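Long-range contacts in 4-oxalocrotonate decarboxylase NahK (Pseudomonas putida, PDB 5D2J), which catalyses the decarboxylation of (3E)-2-oxohex-3-enedioate to 2-oxopent-4-enoate and carbon dioxide in the breakdown of aromatic hydrocarbons: residues Leu27-Ile32 / Lys107-Lys112; Ile149-Glu154 / Val164-Ser169; Ala115-Val120 / Val256-Leu261. The protein carries 1 engineered substitution. All blocks are in the same frame, centred on the assembly; numbering follows the deposited sequence.

Contact 1 (Leu27-Ile32 / Lys107-Lys112). With MG (magnesium ion), chain D.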
# COMPACT_ATOMS: atom_id res chain seq x y z
N LEU A 27 6.06 -0.50 -15.43
CA LEU A 27 5.87 0.49 -16.49
C LEU A 27 5.48 -0.14 -17.82
O LEU A 27 4.78 0.48 -18.62
CB LEU A 27 7.13 1.36 -16.65
CG LEU A 27 7.43 2.26 -15.46
CD1 LEU A 27 8.70 3.07 -15.75
CD2 LEU A 27 6.27 3.19 -15.16
N ASN A 28 5.92 -1.37 -18.06
CA ASN A 28 5.66 -2.02 -19.34
C ASN A 28 4.74 -3.23 -19.25
O ASN A 28 4.63 -4.00 -20.19
CB ASN A 28 6.97 -2.37 -20.04
CG ASN A 28 7.80 -1.14 -20.34
OD1 ASN A 28 7.65 -0.53 -21.39
ND2 ASN A 28 8.66 -0.77 -19.40
N VAL A 29 4.09 -3.36 -18.09
CA VAL A 29 2.98 -4.29 -17.90
C VAL A 29 3.35 -5.74 -18.24
O VAL A 29 2.73 -6.37 -19.11
CB VAL A 29 1.72 -3.84 -18.69
CG1 VAL A 29 0.47 -4.51 -18.12
CG2 VAL A 29 1.56 -2.31 -18.62
N HIS A 30 4.36 -6.27 -17.55
CA HIS A 30 4.66 -7.70 -17.67
C HIS A 30 5.16 -8.23 -16.33
O HIS A 30 5.69 -7.47 -15.51
CB HIS A 30 5.68 -7.97 -18.77
CG HIS A 30 7.03 -7.37 -18.52
ND1 HIS A 30 7.96 -7.95 -17.67
CD2 HIS A 30 7.61 -6.24 -18.99
CE1 HIS A 30 9.05 -7.20 -17.64
NE2 HIS A 30 8.87 -6.16 -18.43
N ASP A 31 4.98 -9.52 -16.10
CA ASP A 31 5.52 -10.10 -14.87
C ASP A 31 7.00 -10.49 -15.01
O ASP A 31 7.56 -10.49 -16.12
CB ASP A 31 4.63 -11.25 -14.33
CG ASP A 31 4.50 -12.41 -15.29
OD1 ASP A 31 5.48 -12.74 -16.00
OD2 ASP A 31 3.41 -13.03 -15.33
N ILE A 32 7.63 -10.78 -13.88
CA ILE A 32 9.03 -11.20 -13.84
C ILE A 32 9.19 -12.30 -12.81
O ILE A 32 8.31 -12.51 -11.97
CB ILE A 32 9.97 -10.02 -13.48
CG1 ILE A 32 9.55 -9.35 -12.17
CG2 ILE A 32 10.02 -8.98 -14.60
CD1 ILE A 32 10.58 -8.36 -11.64
N LYS A 107 -3.23 -1.80 -18.46
CA LYS A 107 -2.01 -1.28 -17.85
C LYS A 107 -1.68 -2.05 -16.58
O LYS A 107 -0.76 -1.68 -15.83
CB LYS A 107 -2.19 0.21 -17.52
CG LYS A 107 -2.45 1.09 -18.75
CD LYS A 107 -2.52 2.57 -18.37
CE LYS A 107 -2.98 3.43 -19.53
NZ LYS A 107 -4.45 3.74 -19.49
N LEU A 108 -2.43 -3.12 -16.32
CA LEU A 108 -2.23 -3.93 -15.13
C LEU A 108 -1.97 -5.39 -15.53
O LEU A 108 -2.35 -5.82 -16.62
CB LEU A 108 -3.47 -3.84 -14.22
CG LEU A 108 -3.85 -2.42 -13.83
CD1 LEU A 108 -5.10 -2.41 -12.98
CD2 LEU A 108 -2.70 -1.74 -13.10
N ILE A 109 -1.30 -6.13 -14.65
CA ILE A 109 -0.86 -7.49 -14.98
C ILE A 109 -1.88 -8.53 -14.52
O ILE A 109 -2.35 -9.36 -15.31
CB ILE A 109 0.51 -7.77 -14.34
CG1 ILE A 109 1.53 -6.76 -14.85
CG2 ILE A 109 0.97 -9.19 -14.62
CD1 ILE A 109 2.76 -6.57 -13.95
N HIS A 110 -2.23 -8.48 -13.24
CA HIS A 110 -3.21 -9.39 -12.67
C HIS A 110 -3.77 -8.78 -11.39
O HIS A 110 -3.51 -9.28 -10.29
CB HIS A 110 -2.60 -10.78 -12.41
CG HIS A 110 -1.23 -10.75 -11.79
ND1 HIS A 110 -0.36 -11.82 -11.86
CD2 HIS A 110 -0.58 -9.78 -11.10
CE1 HIS A 110 0.77 -11.50 -11.24
NE2 HIS A 110 0.65 -10.27 -10.77
N PRO A 111 -4.55 -7.70 -11.54
CA PRO A 111 -4.88 -6.83 -10.40
C PRO A 111 -5.92 -7.40 -9.46
O PRO A 111 -6.77 -8.22 -9.85
CB PRO A 111 -5.43 -5.57 -11.08
CG PRO A 111 -6.05 -6.09 -12.35
CD PRO A 111 -5.09 -7.16 -12.81
N LYS A 112 -5.84 -6.96 -8.20
CA LYS A 112 -6.85 -7.26 -7.20
C LYS A 112 -7.14 -5.98 -6.45
O LYS A 112 -6.33 -5.05 -6.46
CB LYS A 112 -6.33 -8.29 -6.20
CG LYS A 112 -6.11 -9.68 -6.75
CD LYS A 112 -5.67 -10.62 -5.64
CE LYS A 112 -5.12 -11.91 -6.21
NZ LYS A 112 -4.82 -12.87 -5.12
MG MG D . 5.04 2.29 -20.29
O HOH W 1 3.19 1.82 -20.93
O HOH W 2 4.66 4.31 -19.11
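Ile109, which packs against Val29 and His30, also covers one face of the His110 ring, its CG2 lying 3.8 Å above the ring plane and over the centre. The same imidazole stacks with Phe156, and NE2 at its edge is probably hydrogen-bonded to Ser151 O. The other ring, that of His30, works through its edge: ND1 donates to Asp31 O over 3.0 Å in an almost straight bond (178°) lying in the ring plane, although the donor stands 51° out of the plane of the carbonyl it meets. No hydrogen bond joins the two loops, whose contact is made by branched aliphatic groups and backbone. Ile109 sends CD1 along the backbone of His30 to within 3.4 Å of His30 O, while its CG1 lies 4.1 Å from Val29 CG1. That Val29 methyl, turned anti to the backbone N (chi1 -161°), comes within 3.5 Å of Leu108 O, and Val29 CG2 rests 3.7 Å from Lys107 O. Val29 takes this place because helix 12-27 ends here in a Schellman motif: it is the C-prime residue, with positive phi, and the backbone bonds run from His30 N to Ala25 O and from Val29 N to Glu26 O. The turn swings the chain off the helix and across the loop that leads from strand 101-103 into strand 112-121. Further on, Asp31 CB adds a looser touch, 4.2 Å from Ile109 CG2. Where the helix stops, Leu27 O binds a magnesium ion at 2.5 Å beside two waters, a surface site separate from the one that holds hexanedioic acid. Lys107 turns its amine to Asp104 in a salt bridge, and Ile109 N and His110 N donate to the carboxylate of Asp150.

Contact 2 (Ile149-Glu154 / Val164-Ser169). With 0L1 (hexanedioic acid), chain E.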
# COMPACT_ATOMS: atom_id res chain seq x y z
N ILE A 149 -3.89 -3.63 -5.99
CA ILE A 149 -2.55 -4.22 -5.89
C ILE A 149 -2.27 -5.12 -7.09
O ILE A 149 -3.18 -5.73 -7.65
CB ILE A 149 -2.34 -5.02 -4.58
CG1 ILE A 149 -3.50 -5.98 -4.33
CG2 ILE A 149 -2.13 -4.07 -3.40
CD1 ILE A 149 -3.23 -6.98 -3.20
N ASP A 150 -1.01 -5.19 -7.50
CA ASP A 150 -0.71 -5.87 -8.74
C ASP A 150 0.77 -6.24 -8.74
O ASP A 150 1.59 -5.53 -9.32
CB ASP A 150 -1.02 -4.94 -9.92
CG ASP A 150 -1.00 -5.64 -11.25
OD1 ASP A 150 -1.37 -6.83 -11.30
OD2 ASP A 150 -0.62 -5.01 -12.26
N SER A 151 1.10 -7.34 -8.07
CA SER A 151 2.49 -7.77 -7.97
C SER A 151 3.08 -7.97 -9.35
O SER A 151 2.46 -8.57 -10.23
CB SER A 151 2.58 -9.07 -7.18
OG SER A 151 3.90 -9.59 -7.18
N ARG A 152 4.31 -7.50 -9.55
CA ARG A 152 4.98 -7.74 -10.82
C ARG A 152 5.57 -9.15 -10.92
O ARG A 152 6.19 -9.50 -11.93
CB ARG A 152 6.05 -6.67 -11.07
CG ARG A 152 5.54 -5.41 -11.80
CD ARG A 152 4.35 -4.73 -11.09
NE ARG A 152 4.71 -4.19 -9.77
CZ ARG A 152 4.03 -3.25 -9.14
NH1 ARG A 152 4.43 -2.82 -7.94
NH2 ARG A 152 2.94 -2.72 -9.69
N TYR A 153 5.37 -9.98 -9.89
CA TYR A 153 5.86 -11.35 -9.94
C TYR A 153 4.79 -12.30 -10.47
O TYR A 153 3.62 -12.17 -10.09
CB TYR A 153 6.36 -11.79 -8.56
CG TYR A 153 7.46 -10.89 -8.06
CD1 TYR A 153 8.67 -10.81 -8.73
CD2 TYR A 153 7.28 -10.08 -6.94
CE1 TYR A 153 9.68 -9.98 -8.30
CE2 TYR A 153 8.28 -9.24 -6.50
CZ TYR A 153 9.48 -9.20 -7.18
OH TYR A 153 10.49 -8.37 -6.76
N GLU A 154 5.18 -13.23 -11.34
CA GLU A 154 4.21 -14.10 -11.99
C GLU A 154 3.46 -14.97 -10.99
O GLU A 154 4.04 -15.45 -10.02
CB GLU A 154 4.87 -15.02 -13.02
CG GLU A 154 3.83 -15.83 -13.79
CD GLU A 154 4.38 -17.10 -14.40
OE1 GLU A 154 5.43 -17.05 -15.06
OE2 GLU A 154 3.74 -18.16 -14.21
N VAL A 164 8.92 -6.45 -1.17
CA VAL A 164 9.42 -5.13 -0.77
C VAL A 164 10.13 -4.44 -1.93
O VAL A 164 9.92 -3.25 -2.18
CB VAL A 164 10.35 -5.21 0.45
CG1 VAL A 164 11.09 -3.90 0.66
CG2 VAL A 164 9.54 -5.55 1.69
N ALA A 165 10.96 -5.19 -2.64
CA ALA A 165 11.71 -4.65 -3.77
C ALA A 165 10.77 -4.16 -4.87
O ALA A 165 11.10 -3.23 -5.61
CB ALA A 165 12.67 -5.70 -4.30
N ASP A 166 9.60 -4.80 -4.97
CA ASP A 166 8.57 -4.46 -5.95
C ASP A 166 7.55 -3.46 -5.36
O ASP A 166 6.38 -3.40 -5.77
CB ASP A 166 7.88 -5.76 -6.44
CG ASP A 166 6.81 -5.53 -7.52
OD1 ASP A 166 7.04 -4.70 -8.44
OD2 ASP A 166 5.74 -6.19 -7.46
N ASN A 167 8.01 -2.66 -4.41
CA ASN A 167 7.20 -1.58 -3.83
C ASN A 167 5.87 -2.09 -3.26
O ASN A 167 4.84 -1.42 -3.38
CB ASN A 167 6.95 -0.47 -4.85
CG ASN A 167 6.41 0.80 -4.21
OD1 ASN A 167 6.74 1.10 -3.07
ND2 ASN A 167 5.59 1.55 -4.95
N ALA A 168 5.91 -3.27 -2.66
CA ALA A 168 4.74 -3.87 -2.03
C ALA A 168 3.55 -3.96 -2.97
O ALA A 168 2.41 -3.77 -2.53
CB ALA A 168 4.36 -3.08 -0.77
N SER A 169 3.80 -4.24 -4.25
CA SER A 169 2.74 -4.49 -5.23
C SER A 169 1.85 -3.28 -5.53
O SER A 169 0.78 -3.43 -6.13
CB SER A 169 1.85 -5.66 -4.78
OG SER A 169 2.62 -6.83 -4.53
O1 0L1 E . -0.94 -5.50 1.63
C2 0L1 E . -0.50 -4.86 0.63
O2 0L1 E . -1.08 -3.80 0.27
C3 0L1 E . 0.72 -5.36 -0.11
C4 0L1 E . 0.53 -6.81 -0.51
C5 0L1 E . 1.72 -7.25 -1.35
C6 0L1 E . 1.66 -8.74 -1.64
C7 0L1 E . 0.61 -9.05 -2.69
O4 0L1 E . 0.72 -8.58 -3.85
O3 0L1 E . -0.37 -9.80 -2.41
O HOH W 3 5.05 -7.92 -5.42
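Arg152 wraps round Asp166 along almost its whole length. Its CB lies 3.4 Å from Asp166 OD1, and CG and CD run alongside the same oxygen. Bends at chi2 (56°) and chi3 (64°) curl the chain back. Arg152 NE then meets Asp166 OD1 at 2.7 Å, on the syn lone pair and in the guanidinium plane. Beyond, NH1 donates to Asp166 O at 3.0 Å, while Ser169 N reaches that carbonyl from its opposite face; NH2 goes to Ser170 O. The guanidinium and carboxylate stand nearly perpendicular (88°), and Arg152 N takes Asp166 OD2 at 2.9 Å. Replacing Arg152 by alanine is likely to strip the buried Asp166 carboxylate of its countercharge and Asp166 O of the NH1 bond. Helix 160-165 ends in a Schellman motif with Asn167 at C-prime; Ser151 OG accepts from Tyr153 N in an ST turn. A water links Asp166 OD2 with Ser151 OG and Ser169 OG, and Ser169 OG donates to O4 of hexanedioic acid at 2.7 Å. Asp166 thus supports Ser169 through its carbonyl and the water. Asp150 N bonds to Ser169 O. Arg152 packs on helix 12-27 and strand 170-175, across from the end of helix 160-165.

Contact 3 (Ala115-Val120 / Val256-Leu261); sequences AEISVV and VRYQGL. With MG (magnesium ion), chain C.
Tyr258 points its hydroxyl at the backbone of Glu116: OH donates to Glu116 O at 2.7 Å, in the carbonyl plane and on a lone pair (C=O...donor angle 141°). Ala115 CB lies 3.7 Å from this OH and makes an apolar contact with Val256 CG1. Farther along the ring, Ile117 CD1 reaches Tyr258 CE2 at 4.4 Å, approaching obliquely. Tyr258 CG stands anti to its own carbonyl carbon (chi1 -73°), which carries the ring across to strand 112-121. These side chains fill the space between two sheets of the fumarylacetoacetate hydrolase fold, strand 112-121 in one and strand 253-258 in the other; the segment axes come no nearer than 9.0 Å, with their directions 43° apart, too far for backbone pairing. Val192, from strand 191-196 beside strand 253-258, packs on Ala115, Val256 and Tyr258. Glu116 itself faces the other way, its CB leading away from Tyr258. There Glu116 OE2 binds the active-site magnesium ion at 2.1 Å, and OE1 accepts from a metal-bound water. Glu114 and Glu147, two waters and O2 of hexanedioic acid complete the metal's shell. Beyond Tyr258 the chain leaves the strand in a type II turn to Leu261.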
# COMPACT_ATOMS: atom_id res chain seq x y z
N ALA A 115 -10.15 -3.05 0.25
CA ALA A 115 -10.66 -1.82 0.87
C ALA A 115 -9.80 -1.44 2.07
O ALA A 115 -9.40 -2.31 2.84
CB ALA A 115 -12.09 -2.00 1.30
N GLU A 116 -9.48 -0.15 2.21
CA GLU A 116 -8.61 0.31 3.29
C GLU A 116 -9.13 1.65 3.81
O GLU A 116 -10.06 2.22 3.23
CB GLU A 116 -7.16 0.47 2.81
CG GLU A 116 -6.68 -0.70 1.95
CD GLU A 116 -5.17 -0.82 1.86
OE1 GLU A 116 -4.45 -0.04 2.52
OE2 GLU A 116 -4.70 -1.74 1.14
N ILE A 117 -8.54 2.13 4.90
CA ILE A 117 -8.81 3.49 5.35
C ILE A 117 -7.48 4.22 5.38
O ILE A 117 -6.46 3.66 5.82
CB ILE A 117 -9.57 3.55 6.72
CG1 ILE A 117 -10.05 4.97 7.02
CG2 ILE A 117 -8.72 2.98 7.87
CD1 ILE A 117 -11.14 5.46 6.06
N SER A 118 -7.45 5.43 4.84
CA SER A 118 -6.21 6.19 4.78
C SER A 118 -6.31 7.37 5.74
O SER A 118 -7.42 7.74 6.16
CB SER A 118 -5.97 6.71 3.37
OG SER A 118 -5.80 5.64 2.46
N VAL A 119 -5.17 7.94 6.09
CA VAL A 119 -5.14 9.17 6.87
C VAL A 119 -4.22 10.16 6.17
O VAL A 119 -3.35 9.77 5.39
CB VAL A 119 -4.65 8.96 8.32
CG1 VAL A 119 -5.60 8.06 9.11
CG2 VAL A 119 -3.21 8.41 8.33
N VAL A 120 -4.44 11.44 6.44
CA VAL A 120 -3.50 12.47 6.02
C VAL A 120 -3.02 13.11 7.31
O VAL A 120 -3.82 13.44 8.17
CB VAL A 120 -4.17 13.53 5.12
CG1 VAL A 120 -3.33 14.80 5.07
CG2 VAL A 120 -4.38 12.96 3.71
N VAL A 256 -17.57 0.29 -2.69
CA VAL A 256 -17.23 -0.07 -1.32
C VAL A 256 -17.87 0.91 -0.34
O VAL A 256 -17.64 2.11 -0.41
CB VAL A 256 -15.70 -0.12 -1.12
CG1 VAL A 256 -15.39 -0.66 0.27
CG2 VAL A 256 -15.06 -1.00 -2.18
N ARG A 257 -18.69 0.38 0.56
CA ARG A 257 -19.44 1.22 1.49
C ARG A 257 -18.71 1.28 2.83
O ARG A 257 -18.35 0.26 3.41
CB ARG A 257 -20.85 0.67 1.68
CG ARG A 257 -21.57 0.43 0.35
CD ARG A 257 -23.02 0.02 0.55
NE ARG A 257 -23.62 -0.38 -0.72
CZ ARG A 257 -24.03 0.47 -1.65
NH1 ARG A 257 -23.93 1.78 -1.45
NH2 ARG A 257 -24.54 0.01 -2.78
N TYR A 258 -18.49 2.51 3.30
CA TYR A 258 -17.81 2.75 4.55
C TYR A 258 -18.81 3.28 5.55
O TYR A 258 -19.46 4.29 5.29
CB TYR A 258 -16.68 3.77 4.35
CG TYR A 258 -15.49 3.21 3.60
CD1 TYR A 258 -15.54 2.97 2.23
CD2 TYR A 258 -14.30 2.93 4.27
CE1 TYR A 258 -14.45 2.46 1.55
CE2 TYR A 258 -13.21 2.42 3.60
CZ TYR A 258 -13.29 2.18 2.25
OH TYR A 258 -12.18 1.67 1.59
N GLN A 259 -18.95 2.58 6.67
CA GLN A 259 -19.91 2.94 7.71
C GLN A 259 -19.81 4.42 8.08
O GLN A 259 -18.78 4.88 8.58
CB GLN A 259 -19.69 2.05 8.94
CG GLN A 259 -20.68 2.25 10.07
CD GLN A 259 -20.15 1.70 11.37
OE1 GLN A 259 -18.95 1.44 11.49
NE2 GLN A 259 -21.02 1.53 12.36
N GLY A 260 -20.89 5.16 7.80
CA GLY A 260 -20.96 6.57 8.13
C GLY A 260 -20.11 7.50 7.27
O GLY A 260 -20.06 8.70 7.52
N LEU A 261 -19.46 6.95 6.26
CA LEU A 261 -18.55 7.74 5.42
C LEU A 261 -18.81 7.59 3.92
O LEU A 261 -17.91 7.84 3.11
CB LEU A 261 -17.08 7.40 5.73
CG LEU A 261 -16.55 7.76 7.11
CD1 LEU A 261 -15.12 7.26 7.27
CD2 LEU A 261 -16.61 9.26 7.36
MG MG C . -2.94 -2.69 0.63
O HOH W 4 -2.09 -1.09 1.83
O HOH W 5 -3.00 -4.10 2.27

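In the fold
Contact 1 lies at the surface, whereas contacts 2 and 3 are buried. Contacts 1 and 2 touch through the loop at His110 and share a neighbourhood: contact 1 starts at the end of helix 12-27, and contact 2 packs on the same helix. Contact 3 stands apart, its centre about 23 Å from that of contact 2, and joins two sheets instead of loops. The chemistry follows: aliphatic groups against backbone without a cross-loop hydrogen bond in contact 1, a buried ion pair in contact 2, apolar packing with one tyrosine hydroxyl in contact 3. Contacts 2 and 3 approach the active site differently, one through the bound diacid, the other through its metal.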